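Local coordinates for protein nicotinate phosphoribosyltransferase (Saccharomyces cerevisiae, PDB 1VLP) that catalyses the ATP-dependent formation of nicotinate ribonucleotide from nicotinate and phosphoribosyl diphosphate, the first step of NAD synthesis from nicotinic acid, at residues Ala280-Asp283 with Asp289-Lys292; Val303-Asp308 with Val313-Lys318; Glu345-Tyr350 with Ala361-Gly366. All coordinates share one frame; numbering follows the deposited sequence.

Contact 1 of 3, residues Ala280-Asp283 with Asp289-Lys292; sequences ALTD and DFLK
Phe-290 lays its ring against Thr-282 and Ala-280, joining a strand to the short helix that follows it. Strand 279-281 is an outermost strand of the parallel sheet in the TIM-barrel-related domain. A brief loop leads from it to helix 287-291.

The main interaction is CH-pi. Thr-282 CG2 sits over one ring face, 3.9 Å from the centroid of the Phe-290 ring and 29° off its normal. The methyl comes nearest to the ring at Phe-290 CD2, 3.5 Å from Thr-282 CG2. The Thr-282 and Phe-290 side chains run roughly perpendicular. In Phe-290, CG is anti to the backbone N (chi1 -176°), which carries the ring away from the helix and onto the strand end.

Apolar packing continues further along the ring. Ala-280 CB meets Phe-290 CZ at 3.6 Å, approaching obliquely. Phe-290 also packs on Met-265 and Asn-261 of helix 260-272, and its ring meets that of Phe-294. The aromatic group is therefore held between the strand end and neighbouring helical elements.

The hydroxyl of Thr-282 finds its partners outside the two segments. OG1 is hydrogen-bonded to Tyr-315 OH and to Thr-287 OG1, while the methyl serves the ring. Leu-281 points away from the helix and touches Arg-306 and His-244. By similarity, Arg-306 binds nicotinate and His-244, unmodified here, is the histidine that becomes phosphorylated, so the strand probably has one side toward the active site.

A backbone oxygen also touches the aromatic side chain: Thr-282 O lies 3.3 Å from Phe-290 CB.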
# COMPACT_ATOMS: atom_id res chain seq x y z
N ALA A 280 9.48 -8.86 -5.69
CA ALA A 280 9.15 -9.77 -4.62
C ALA A 280 9.20 -9.06 -3.26
O ALA A 280 10.11 -8.35 -2.96
CB ALA A 280 10.07 -10.97 -4.63
N LEU A 281 8.19 -9.28 -2.43
CA LEU A 281 8.17 -8.84 -1.05
C LEU A 281 8.68 -9.95 -0.12
O LEU A 281 8.02 -10.95 0.11
CB LEU A 281 6.73 -8.45 -0.70
CG LEU A 281 6.47 -7.61 0.53
CD1 LEU A 281 7.34 -6.33 0.59
CD2 LEU A 281 4.99 -7.27 0.56
N THR A 282 9.88 -9.76 0.42
CA THR A 282 10.62 -10.86 1.04
C THR A 282 10.48 -11.01 2.55
O THR A 282 10.86 -12.06 3.09
CB THR A 282 12.14 -10.73 0.71
OG1 THR A 282 12.67 -9.61 1.40
CG2 THR A 282 12.37 -10.49 -0.79
N ASP A 283 10.00 -9.96 3.24
CA ASP A 283 10.12 -9.87 4.71
C ASP A 283 8.91 -10.38 5.53
O ASP A 283 8.97 -10.44 6.76
CB ASP A 283 10.41 -8.44 5.15
CG ASP A 283 9.26 -7.47 4.84
OD1 ASP A 283 8.79 -7.45 3.69
OD2 ASP A 283 8.85 -6.69 5.74
N ASP A 289 13.70 -16.82 5.30
CA ASP A 289 12.82 -17.89 4.87
C ASP A 289 12.54 -17.75 3.36
O ASP A 289 12.55 -18.76 2.62
CB ASP A 289 11.49 -17.88 5.62
CG ASP A 289 10.61 -18.99 5.17
OD1 ASP A 289 10.96 -20.12 5.54
OD2 ASP A 289 9.62 -18.75 4.43
N PHE A 290 12.25 -16.51 2.96
CA PHE A 290 11.99 -16.18 1.56
C PHE A 290 13.15 -16.61 0.67
O PHE A 290 12.94 -17.28 -0.37
CB PHE A 290 11.71 -14.70 1.34
CG PHE A 290 11.35 -14.39 -0.07
CD1 PHE A 290 10.05 -14.51 -0.52
CD2 PHE A 290 12.33 -14.02 -0.97
CE1 PHE A 290 9.75 -14.28 -1.82
CE2 PHE A 290 12.00 -13.80 -2.30
CZ PHE A 290 10.74 -13.91 -2.70
N LEU A 291 14.35 -16.27 1.07
CA LEU A 291 15.57 -16.59 0.28
C LEU A 291 15.81 -18.10 0.04
O LEU A 291 16.35 -18.50 -1.00
CB LEU A 291 16.76 -15.90 0.89
CG LEU A 291 16.77 -14.36 0.69
CD1 LEU A 291 18.03 -13.79 1.27
CD2 LEU A 291 16.54 -13.86 -0.77
N LYS A 292 15.36 -18.98 0.95
CA LYS A 292 15.54 -20.40 0.72
C LYS A 292 14.94 -20.91 -0.60
O LYS A 292 15.45 -21.86 -1.14
CB LYS A 292 14.90 -21.25 1.83
CG LYS A 292 15.48 -21.12 3.19
CD LYS A 292 14.60 -21.92 4.19
CE LYS A 292 15.29 -22.06 5.55
NZ LYS A 292 14.61 -23.09 6.42

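Contact 2 of 3, residues Val303-Asp308 with Val313-Lys318; sequences VGVRQD and VEYTKK
Val-305 and Gln-307 pack on Tyr-315 in a buried helix-on-strand contact in the parallel-stranded domain. Helix 313-318 runs nearly antiparallel to strand 304-307, at 162°, with the axes 10.1 Å apart. Tyr-315 spans the distance between helix and strand with CG anti to its backbone N (chi1 -173°).

Gln-307 covers one face of the ring with the aliphatic part of its side chain. Its CG lies 3.4 Å from Tyr-315 CD2, and its CB lies 3.5 Å from Tyr-315 CE2. Gln-307 and Tyr-315 lie alongside each other, pointing opposite ways. The Gln-307 amide plane is tilted 58° from the ring, and NE2 makes a weak hydrogen bond to Ser-309 O.

The packing belongs to a beta-alpha-beta crossover: strand 304-307, helix 312-326, strand 335-338. Val-305 stands at the edge of the ring, with CG2 3.9 Å from Tyr-315 CE2. Its CB is 3.5 Å from Tyr-315 OH, the hydroxyl hydrogen-bonded to Thr-282.

Arg-306 points away from the helix and, by similarity, binds nicotinate. Its NE is hydrogen-bonded to Ser-339 OG. Its NH2 forms a salt bridge with Asp-308 OD1 at 3.3 Å, with a weak hydrogen bond.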
# COMPACT_ATOMS: atom_id res chain seq x y z
N VAL A 303 11.77 -9.10 -11.01
CA VAL A 303 12.80 -8.20 -11.48
C VAL A 303 13.58 -7.58 -10.35
O VAL A 303 14.52 -6.81 -10.60
CB VAL A 303 12.22 -7.07 -12.36
CG1 VAL A 303 11.62 -7.67 -13.67
CG2 VAL A 303 11.23 -6.25 -11.58
N GLY A 304 13.20 -7.95 -9.14
CA GLY A 304 13.82 -7.47 -7.95
C GLY A 304 12.96 -7.73 -6.74
O GLY A 304 12.04 -8.58 -6.75
N VAL A 305 13.29 -6.99 -5.69
CA VAL A 305 12.71 -7.17 -4.38
C VAL A 305 12.26 -5.81 -3.86
O VAL A 305 12.81 -4.77 -4.24
CB VAL A 305 13.67 -7.79 -3.34
CG1 VAL A 305 13.97 -9.28 -3.65
CG2 VAL A 305 14.94 -6.96 -3.20
N ARG A 306 11.21 -5.82 -3.04
CA ARG A 306 10.73 -4.59 -2.34
C ARG A 306 11.16 -4.67 -0.86
O ARG A 306 10.89 -5.68 -0.16
CB ARG A 306 9.19 -4.38 -2.49
CG ARG A 306 8.65 -2.99 -1.97
CD ARG A 306 7.08 -2.93 -2.12
NE ARG A 306 6.47 -2.51 -0.85
CZ ARG A 306 5.32 -2.95 -0.37
NH1 ARG A 306 4.56 -3.82 -1.05
NH2 ARG A 306 4.90 -2.49 0.81
N GLN A 307 11.86 -3.62 -0.40
CA GLN A 307 12.33 -3.49 0.98
C GLN A 307 11.27 -2.65 1.77
O GLN A 307 10.95 -1.54 1.39
CB GLN A 307 13.70 -2.86 1.02
CG GLN A 307 14.34 -2.74 2.41
CD GLN A 307 13.88 -1.55 3.20
OE1 GLN A 307 13.84 -0.41 2.68
NE2 GLN A 307 13.58 -1.78 4.48
N ASP A 308 10.71 -3.24 2.82
CA ASP A 308 9.60 -2.66 3.53
C ASP A 308 9.77 -2.64 5.05
O ASP A 308 8.90 -2.07 5.74
CB ASP A 308 8.34 -3.46 3.19
CG ASP A 308 7.05 -2.69 3.46
OD1 ASP A 308 6.98 -1.47 3.13
OD2 ASP A 308 6.11 -3.34 3.97
N VAL A 313 20.05 -0.59 4.75
CA VAL A 313 21.43 -0.83 4.32
C VAL A 313 21.81 -2.29 4.54
O VAL A 313 22.33 -2.93 3.64
CB VAL A 313 22.39 0.11 5.01
CG1 VAL A 313 23.84 -0.20 4.62
CG2 VAL A 313 21.99 1.56 4.63
N GLU A 314 21.45 -2.82 5.71
CA GLU A 314 21.67 -4.22 6.00
C GLU A 314 20.90 -5.12 5.02
O GLU A 314 21.49 -6.07 4.51
CB GLU A 314 21.38 -4.54 7.48
CG GLU A 314 22.46 -4.00 8.45
CD GLU A 314 23.90 -4.42 8.07
OE1 GLU A 314 24.19 -5.65 7.92
OE2 GLU A 314 24.76 -3.53 7.89
N TYR A 315 19.65 -4.78 4.75
CA TYR A 315 18.86 -5.47 3.71
C TYR A 315 19.57 -5.49 2.37
O TYR A 315 19.67 -6.51 1.70
CB TYR A 315 17.49 -4.84 3.57
CG TYR A 315 16.58 -5.60 2.65
CD1 TYR A 315 15.91 -6.73 3.10
CD2 TYR A 315 16.38 -5.19 1.35
CE1 TYR A 315 15.03 -7.39 2.26
CE2 TYR A 315 15.52 -5.85 0.51
CZ TYR A 315 14.84 -6.95 0.97
OH TYR A 315 14.00 -7.63 0.10
N THR A 316 20.09 -4.35 1.97
CA THR A 316 20.72 -4.21 0.66
C THR A 316 21.93 -5.14 0.52
O THR A 316 22.12 -5.81 -0.49
CB THR A 316 21.13 -2.71 0.46
OG1 THR A 316 19.96 -1.87 0.52
CG2 THR A 316 21.89 -2.45 -0.90
N LYS A 317 22.74 -5.20 1.57
CA LYS A 317 23.90 -6.06 1.59
C LYS A 317 23.48 -7.52 1.44
O LYS A 317 24.11 -8.25 0.68
CB LYS A 317 24.72 -5.82 2.85
CG LYS A 317 25.42 -4.44 2.83
CD LYS A 317 26.56 -4.33 3.86
CE LYS A 317 26.13 -4.48 5.24
NZ LYS A 317 27.26 -4.09 6.19
N LYS A 318 22.45 -7.90 2.19
CA LYS A 318 21.99 -9.29 2.25
C LYS A 318 21.50 -9.75 0.88
O LYS A 318 21.82 -10.86 0.40
CB LYS A 318 20.88 -9.44 3.30
CG LYS A 318 20.28 -10.84 3.40
CD LYS A 318 19.20 -10.94 4.49
CE LYS A 318 19.79 -11.42 5.80
NZ LYS A 318 18.75 -11.35 6.83

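Contact 3 of 3, residues Glu345-Tyr350 with Ala361-Gly366; sequences EKAITY and ATFGIG
Phe-363 turns its ring against Ala-347 and the CB of Tyr-350, joining helix to strand in a beta-alpha-beta unit. The unit runs from strand 335-338 through helix 344-356 to strand 360-365.

Phe-363 has CG anti to its carbonyl carbon, beside the backbone N (chi1 -61°), which directs the ring toward the helix. Ala-347 CB then lies over one face in a CH-pi contact, 4.0 Å from the centroid of the Phe-363 ring. It stands 20° off the ring normal. Tyr-350 CB comes to the edge, in the ring plane, 3.9 Å from Phe-363 CE1.

Tyr-350 also has CG beside its backbone N, and its ring leads away from the strand. One face of that ring sits over Lys-346 O, near the rim. The rings of both Phe-363 and Tyr-350 meet Tyr-338 of strand 335-338.

A serine in place of Phe-363 would probably open a gap between helix and strand, leave the Ala-347 methyl without the ring face it packs on and take from Tyr-338 one of its two aromatic neighbours.

The helix backbone also touches the ring: Ala-347 O lies 3.2 Å from Phe-363 CZ.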
# COMPACT_ATOMS: atom_id res chain seq x y z
N GLU A 345 15.86 12.70 1.78
CA GLU A 345 17.23 12.46 2.24
C GLU A 345 17.50 10.96 2.38
O GLU A 345 18.60 10.49 2.01
CB GLU A 345 17.49 13.19 3.59
CG GLU A 345 17.95 14.64 3.43
CD GLU A 345 17.81 15.47 4.72
OE1 GLU A 345 17.09 15.03 5.66
OE2 GLU A 345 18.40 16.56 4.80
N LYS A 346 16.55 10.22 2.96
CA LYS A 346 16.67 8.74 3.05
C LYS A 346 16.78 8.08 1.66
O LYS A 346 17.67 7.26 1.44
CB LYS A 346 15.50 8.12 3.79
CG LYS A 346 15.51 8.33 5.32
CD LYS A 346 14.19 7.81 5.82
CE LYS A 346 14.04 7.81 7.31
NZ LYS A 346 12.73 7.15 7.64
N ALA A 347 15.92 8.47 0.72
CA ALA A 347 16.01 7.96 -0.66
C ALA A 347 17.42 8.15 -1.22
O ALA A 347 18.05 7.22 -1.77
CB ALA A 347 14.98 8.64 -1.55
N ILE A 348 17.98 9.34 -1.06
CA ILE A 348 19.34 9.59 -1.53
C ILE A 348 20.40 8.68 -0.87
O ILE A 348 21.24 8.05 -1.54
CB ILE A 348 19.68 11.10 -1.41
CG1 ILE A 348 18.82 11.89 -2.37
CG2 ILE A 348 21.13 11.40 -1.75
CD1 ILE A 348 18.87 13.38 -2.14
N THR A 349 20.36 8.62 0.44
CA THR A 349 21.23 7.72 1.19
C THR A 349 21.14 6.26 0.73
O THR A 349 22.18 5.59 0.59
CB THR A 349 20.89 7.77 2.67
OG1 THR A 349 21.06 9.11 3.12
CG2 THR A 349 21.81 6.83 3.46
N TYR A 350 19.93 5.77 0.60
CA TYR A 350 19.70 4.38 0.17
C TYR A 350 20.10 4.16 -1.30
O TYR A 350 20.63 3.07 -1.66
CB TYR A 350 18.23 3.95 0.43
CG TYR A 350 17.79 4.08 1.87
CD1 TYR A 350 18.73 4.12 2.91
CD2 TYR A 350 16.44 4.13 2.18
CE1 TYR A 350 18.32 4.27 4.24
CE2 TYR A 350 16.02 4.29 3.50
CZ TYR A 350 16.98 4.35 4.51
OH TYR A 350 16.58 4.46 5.83
N ALA A 361 18.15 0.73 -7.84
CA ALA A 361 17.32 1.25 -6.75
C ALA A 361 16.12 1.97 -7.34
O ALA A 361 16.21 2.71 -8.31
CB ALA A 361 18.06 2.21 -5.84
N THR A 362 14.99 1.69 -6.73
CA THR A 362 13.77 2.52 -6.94
C THR A 362 13.18 2.78 -5.56
O THR A 362 13.56 2.13 -4.55
CB THR A 362 12.75 1.86 -7.87
OG1 THR A 362 12.25 0.66 -7.27
CG2 THR A 362 13.37 1.61 -9.22
N PHE A 363 12.21 3.70 -5.52
CA PHE A 363 11.66 4.22 -4.28
C PHE A 363 10.16 4.43 -4.39
O PHE A 363 9.69 4.91 -5.43
CB PHE A 363 12.35 5.56 -3.93
CG PHE A 363 13.82 5.42 -3.71
CD1 PHE A 363 14.31 5.01 -2.49
CD2 PHE A 363 14.69 5.49 -4.78
CE1 PHE A 363 15.65 4.77 -2.33
CE2 PHE A 363 16.06 5.26 -4.61
CZ PHE A 363 16.52 4.90 -3.36
N GLY A 364 9.41 4.04 -3.36
CA GLY A 364 8.00 4.42 -3.20
C GLY A 364 7.94 5.40 -2.04
O GLY A 364 8.27 5.04 -0.90
N ILE A 365 7.50 6.64 -2.31
CA ILE A 365 7.48 7.67 -1.30
C ILE A 365 6.02 8.02 -1.00
O ILE A 365 5.38 8.60 -1.85
CB ILE A 365 8.28 8.89 -1.75
CG1 ILE A 365 9.76 8.49 -2.08
CG2 ILE A 365 8.17 9.94 -0.73
CD1 ILE A 365 10.67 9.58 -2.67
N GLY A 366 5.55 7.67 0.20
CA GLY A 366 4.13 7.74 0.52
C GLY A 366 3.75 8.93 1.35
O GLY A 366 3.58 10.04 0.86

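All three contacts rest on one parallel sheet and come one after another in the sequence. Contacts 1 and 2 touch, with centres 10 Å apart. Thr-282 OG1 and Tyr-315 OH are 2.7 Å apart, a probable hydrogen bond that joins the two aromatic packings. Their strands are neighbours in the sheet, joined by a probable backbone hydrogen bond of 2.8 Å between Ala-280 O and Arg-306 N. Contact 3 lies about 12 Å from contact 2, centre to centre, and about 21 Å from contact 1. Contact 2 holds Arg-306, a nicotinate-binding residue by similarity. The side chain of Leu-281 is about 4 Å from that of Arg-306, and that of Phe-363 about 10 Å from it.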